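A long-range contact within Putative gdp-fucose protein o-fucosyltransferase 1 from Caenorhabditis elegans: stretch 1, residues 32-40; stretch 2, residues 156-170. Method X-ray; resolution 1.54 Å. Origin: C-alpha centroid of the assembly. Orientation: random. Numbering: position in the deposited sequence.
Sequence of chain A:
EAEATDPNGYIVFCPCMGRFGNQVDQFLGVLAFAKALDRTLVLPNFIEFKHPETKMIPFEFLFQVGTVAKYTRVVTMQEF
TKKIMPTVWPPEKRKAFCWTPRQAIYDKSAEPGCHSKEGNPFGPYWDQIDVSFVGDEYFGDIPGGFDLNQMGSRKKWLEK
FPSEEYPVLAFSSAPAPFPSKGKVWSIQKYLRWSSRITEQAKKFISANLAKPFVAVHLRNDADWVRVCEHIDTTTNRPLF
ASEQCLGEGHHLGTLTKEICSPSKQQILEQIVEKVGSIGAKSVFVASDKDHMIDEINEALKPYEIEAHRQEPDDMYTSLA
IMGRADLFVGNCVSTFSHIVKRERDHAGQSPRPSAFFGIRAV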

# COMPACT_ATOMS: atom_id res chain seq x y z
N ALA A 32 -10.19 15.22 8.43
CA ALA A 32 -9.23 16.32 8.19
C ALA A 32 -8.89 16.43 6.70
O ALA A 32 -8.83 17.54 6.13
CB ALA A 32 -8.00 16.12 9.03
N PHE A 33 -8.67 15.27 6.07
CA PHE A 33 -8.37 15.20 4.64
C PHE A 33 -9.49 15.80 3.78
O PHE A 33 -9.22 16.60 2.87
CB PHE A 33 -8.11 13.73 4.28
CG PHE A 33 -7.87 13.47 2.81
CD1 PHE A 33 -6.68 13.87 2.20
CD2 PHE A 33 -8.80 12.78 2.04
CE1 PHE A 33 -6.44 13.60 0.85
CE2 PHE A 33 -8.56 12.51 0.67
CZ PHE A 33 -7.38 12.92 0.09
N ALA A 34 -10.75 15.44 4.07
CA ALA A 34 -11.90 15.95 3.32
C ALA A 34 -12.03 17.46 3.46
O ALA A 34 -12.29 18.15 2.47
CB ALA A 34 -13.20 15.26 3.76
N LYS A 35 -11.82 17.97 4.67
CA LYS A 35 -11.92 19.41 4.91
C LYS A 35 -10.83 20.12 4.11
O LYS A 35 -11.10 21.15 3.48
CB LYS A 35 -11.80 19.73 6.40
CG LYS A 35 -12.03 21.24 6.72
CD LYS A 35 -11.96 21.46 8.21
CE LYS A 35 -12.46 22.85 8.60
NZ LYS A 35 -12.86 22.85 10.04
N ALA A 36 -9.62 19.55 4.12
CA ALA A 36 -8.50 20.17 3.39
C ALA A 36 -8.73 20.18 1.88
O ALA A 36 -8.38 21.16 1.21
CB ALA A 36 -7.19 19.49 3.74
N LEU A 37 -9.32 19.10 1.35
CA LEU A 37 -9.64 19.03 -0.08
C LEU A 37 -10.89 19.83 -0.49
O LEU A 37 -11.16 20.00 -1.70
CB LEU A 37 -9.79 17.59 -0.57
CG LEU A 37 -8.55 16.79 -0.95
CD1 LEU A 37 -8.93 15.58 -1.80
CD2 LEU A 37 -7.55 17.66 -1.68
N ASP A 38 -11.63 20.31 0.50
CA ASP A 38 -12.91 20.99 0.32
C ASP A 38 -13.92 20.17 -0.49
O ASP A 38 -14.63 20.69 -1.34
CB ASP A 38 -12.73 22.41 -0.24
CG ASP A 38 -13.89 23.32 0.12
OD1 ASP A 38 -14.68 22.98 1.04
OD2 ASP A 38 -14.01 24.40 -0.51
N ARG A 39 -13.99 18.88 -0.18
CA ARG A 39 -15.00 18.00 -0.74
C ARG A 39 -15.88 17.52 0.41
O ARG A 39 -15.40 17.37 1.55
CB ARG A 39 -14.34 16.78 -1.39
CG ARG A 39 -13.79 17.06 -2.80
CD ARG A 39 -13.18 15.81 -3.39
NE ARG A 39 -12.69 16.05 -4.75
CZ ARG A 39 -13.28 15.63 -5.86
NH1 ARG A 39 -14.39 14.90 -5.81
NH2 ARG A 39 -12.73 15.89 -7.04
N THR A 40 -17.14 17.26 0.10
CA THR A 40 -18.06 16.68 1.08
C THR A 40 -17.69 15.23 1.34
O THR A 40 -17.44 14.47 0.39
CB THR A 40 -19.50 16.76 0.58
OG1 THR A 40 -19.87 18.14 0.46
CG2 THR A 40 -20.46 16.12 1.58
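Stretch 2 (156-170) KWLEKFPSEEYPVLA

A recurring principle of protein architecture is that main-chain carbonyl groups where a helix ends or a loop turns can be gathered by the guanidinium group of an arginine from a distant part of the chain. The contact between residues 32-40 and 156-170 is a compact example, in which no two touching residues are closer than 120 positions in sequence. The arginine is Arg39, and its partners are backbone oxygens of the loop that leads from the short helix 157-160 to the strand beginning at Val168.

The strongest interactions converge on Tyr166. Arg39 NH2 donates to Tyr166 O at 2.8 Å and Arg39 NH1 donates to the same Tyr166 O at 2.9 Å, so that one carbonyl is held in the fork between the two terminal nitrogens. A weak third hydrogen bond runs from Arg39 NH2 to Phe161 O, 3.0 Å away. These acceptors lie near the plane of the guanidinium, at its edge, where its N-H bonds point. Pro167 O also lies at this edge, 3.2 Å from Arg39 NH1.

Backbone conformation sets up both sides of this arrangement. In stretch 1 the helix closes in a Schellman motif: Asp38 adopts positive phi, Asp38 N bonds to Lys35 O at 3.1 Å, and Arg39 N reaches back to Ala34 O at 3.2 Å. Arg39 itself is extended, with its CA-to-CB bond directed toward stretch 2; beyond an m chi1, t chi2 and t chi3 carry the guanidinium out to the loop. In stretch 2, Phe161 is the first residue to leave helical phi/psi, although its N still bonds to Trp157 O at 2.7 Å. Residues 163-165 then take helical phi/psi without regular helical bonding, and a hydrogen bond from Tyr166 N to Pro162 O, 2.9 Å, helps close the loop that brings Phe161 and Tyr166 to the same arginine.

While its edge serves the carbonyls, one face of the guanidinium is covered by Leu169, whose CD2 lies 3.4 Å from Arg39 NE. The same methyl also meets the helix, with Leu169 CD2 3.8 Å from Leu37 CD1, and thus links the polar cluster to the apolar packing. Leu37 extends that packing to the other helix: its CD2 approaches Trp157 CB at 3.3 Å, a tight contact for two carbons.

One helical turn before Leu37, Phe33 completes the contact. Its CA-to-CB bond points sideways, but the t rotamer brings the ring end nearer, placing Phe33 CZ 3.8 Å from Trp157 CH2. The pair is edge-to-face, the edge of Phe33 toward the face of Trp157, with planes at 78° and the centroids of the Phe33 ring and the Trp157 six-membered ring 5.2 Å apart.

The register runs in the same sense along both stretches: Leu37 CA lies nearest Trp157 CA, at 7.5 Å, and Arg39 CA nearest Val168 CA, at 8.9 Å, so a step of two residues in stretch 1 spans eleven in stretch 2.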

# COMPACT_ATOMS: atom_id res chain seq x y z
N LYS A 156 -2.65 20.60 -5.86
CA LYS A 156 -2.13 19.46 -6.61
C LYS A 156 -3.18 18.37 -6.76
O LYS A 156 -3.35 17.79 -7.84
CB LYS A 156 -0.85 18.91 -5.96
CG LYS A 156 0.35 19.87 -6.00
CD LYS A 156 1.03 19.93 -7.38
CE LYS A 156 1.69 18.60 -7.75
NZ LYS A 156 2.80 18.74 -8.74
N TRP A 157 -3.90 18.10 -5.67
CA TRP A 157 -5.06 17.22 -5.71
C TRP A 157 -6.17 17.83 -6.58
O TRP A 157 -6.82 17.11 -7.32
CB TRP A 157 -5.59 16.98 -4.30
CG TRP A 157 -4.88 15.90 -3.55
CD1 TRP A 157 -3.75 16.04 -2.79
CD2 TRP A 157 -5.26 14.52 -3.46
NE1 TRP A 157 -3.40 14.83 -2.24
CE2 TRP A 157 -4.30 13.87 -2.64
CE3 TRP A 157 -6.31 13.76 -4.01
CZ2 TRP A 157 -4.37 12.51 -2.35
CZ3 TRP A 157 -6.36 12.40 -3.73
CH2 TRP A 157 -5.41 11.79 -2.90
N LEU A 158 -6.36 19.15 -6.47
CA LEU A 158 -7.37 19.85 -7.26
C LEU A 158 -6.94 19.93 -8.73
O LEU A 158 -7.77 19.82 -9.63
CB LEU A 158 -7.61 21.27 -6.71
CG LEU A 158 -8.90 21.98 -7.12
CD1 LEU A 158 -10.06 21.47 -6.28
CD2 LEU A 158 -8.76 23.50 -7.00
N GLU A 159 -5.64 20.13 -8.93
CA GLU A 159 -5.01 20.12 -10.24
C GLU A 159 -5.19 18.74 -10.89
O GLU A 159 -5.64 18.64 -12.03
CB GLU A 159 -3.53 20.49 -10.09
CG GLU A 159 -2.64 20.30 -11.31
CD GLU A 159 -1.16 20.14 -10.93
OE1 GLU A 159 -0.64 20.98 -10.15
OE2 GLU A 159 -0.52 19.17 -11.40
N LYS A 160 -4.88 17.69 -10.14
CA LYS A 160 -4.95 16.34 -10.70
C LYS A 160 -6.39 15.77 -10.81
O LYS A 160 -6.72 15.12 -11.80
CB LYS A 160 -4.03 15.37 -9.96
CG LYS A 160 -3.93 14.02 -10.64
CD LYS A 160 -2.94 13.09 -9.99
CE LYS A 160 -2.86 11.79 -10.79
NZ LYS A 160 -1.79 10.86 -10.31
N PHE A 161 -7.23 16.03 -9.81
CA PHE A 161 -8.60 15.49 -9.83
C PHE A 161 -9.70 16.55 -9.76
O PHE A 161 -10.32 16.73 -8.70
CB PHE A 161 -8.81 14.45 -8.72
CG PHE A 161 -7.80 13.33 -8.74
CD1 PHE A 161 -7.77 12.41 -9.78
CD2 PHE A 161 -6.88 13.21 -7.71
CE1 PHE A 161 -6.83 11.38 -9.80
CE2 PHE A 161 -5.93 12.18 -7.71
CZ PHE A 161 -5.91 11.26 -8.76
N PRO A 162 -9.97 17.25 -10.88
CA PRO A 162 -11.04 18.25 -10.90
C PRO A 162 -12.41 17.62 -10.70
O PRO A 162 -12.62 16.46 -11.04
CB PRO A 162 -10.94 18.86 -12.31
CG PRO A 162 -9.59 18.45 -12.82
CD PRO A 162 -9.32 17.13 -12.20
N SER A 163 -13.34 18.41 -10.16
CA SER A 163 -14.67 17.95 -9.81
C SER A 163 -15.50 17.45 -10.99
O SER A 163 -16.28 16.51 -10.85
CB SER A 163 -15.44 19.06 -9.08
OG SER A 163 -14.55 19.98 -8.46
N GLU A 164 -15.35 18.09 -12.16
CA GLU A 164 -16.17 17.75 -13.32
C GLU A 164 -15.98 16.31 -13.82
O GLU A 164 -16.97 15.59 -14.05
CB GLU A 164 -15.96 18.77 -14.46
CG GLU A 164 -16.74 18.48 -15.75
CD GLU A 164 -18.19 18.96 -15.73
OE1 GLU A 164 -18.84 18.97 -14.66
OE2 GLU A 164 -18.69 19.34 -16.82
N GLU A 165 -14.73 15.89 -13.98
CA GLU A 165 -14.43 14.52 -14.38
C GLU A 165 -14.42 13.56 -13.19
O GLU A 165 -14.75 12.37 -13.35
CB GLU A 165 -13.09 14.44 -15.13
CG GLU A 165 -12.72 13.03 -15.64
CD GLU A 165 -13.72 12.43 -16.64
OE1 GLU A 165 -14.31 13.19 -17.44
OE2 GLU A 165 -13.91 11.19 -16.63
N TYR A 166 -14.04 14.08 -12.01
CA TYR A 166 -13.92 13.27 -10.78
C TYR A 166 -14.84 13.78 -9.67
O TYR A 166 -14.38 14.35 -8.67
CB TYR A 166 -12.47 13.22 -10.28
CG TYR A 166 -11.51 12.70 -11.32
CD1 TYR A 166 -11.39 11.33 -11.55
CD2 TYR A 166 -10.73 13.58 -12.07
CE1 TYR A 166 -10.53 10.84 -12.52
CE2 TYR A 166 -9.85 13.10 -13.03
CZ TYR A 166 -9.75 11.74 -13.25
OH TYR A 166 -8.89 11.27 -14.21
N PRO A 167 -16.16 13.58 -9.84
CA PRO A 167 -17.11 14.07 -8.86
C PRO A 167 -16.98 13.35 -7.52
O PRO A 167 -17.33 13.91 -6.48
CB PRO A 167 -18.47 13.76 -9.50
CG PRO A 167 -18.20 12.74 -10.54
CD PRO A 167 -16.83 13.00 -11.02
N VAL A 168 -16.49 12.11 -7.56
CA VAL A 168 -16.37 11.29 -6.35
C VAL A 168 -15.00 10.63 -6.30
O VAL A 168 -14.65 9.85 -7.18
CB VAL A 168 -17.48 10.19 -6.26
CG1 VAL A 168 -17.25 9.32 -4.99
CG2 VAL A 168 -18.89 10.80 -6.25
N LEU A 169 -14.22 10.91 -5.25
CA LEU A 169 -13.00 10.18 -5.02
C LEU A 169 -13.36 9.02 -4.11
O LEU A 169 -13.89 9.23 -3.02
CB LEU A 169 -11.94 11.07 -4.32
CG LEU A 169 -11.04 12.08 -5.04
CD1 LEU A 169 -11.50 12.52 -6.44
CD2 LEU A 169 -10.77 13.28 -4.16
N ALA A 170 -13.09 7.79 -4.55
CA ALA A 170 -13.46 6.60 -3.80
C ALA A 170 -12.25 5.80 -3.39
O ALA A 170 -11.49 5.36 -4.24
CB ALA A 170 -14.42 5.73 -4.61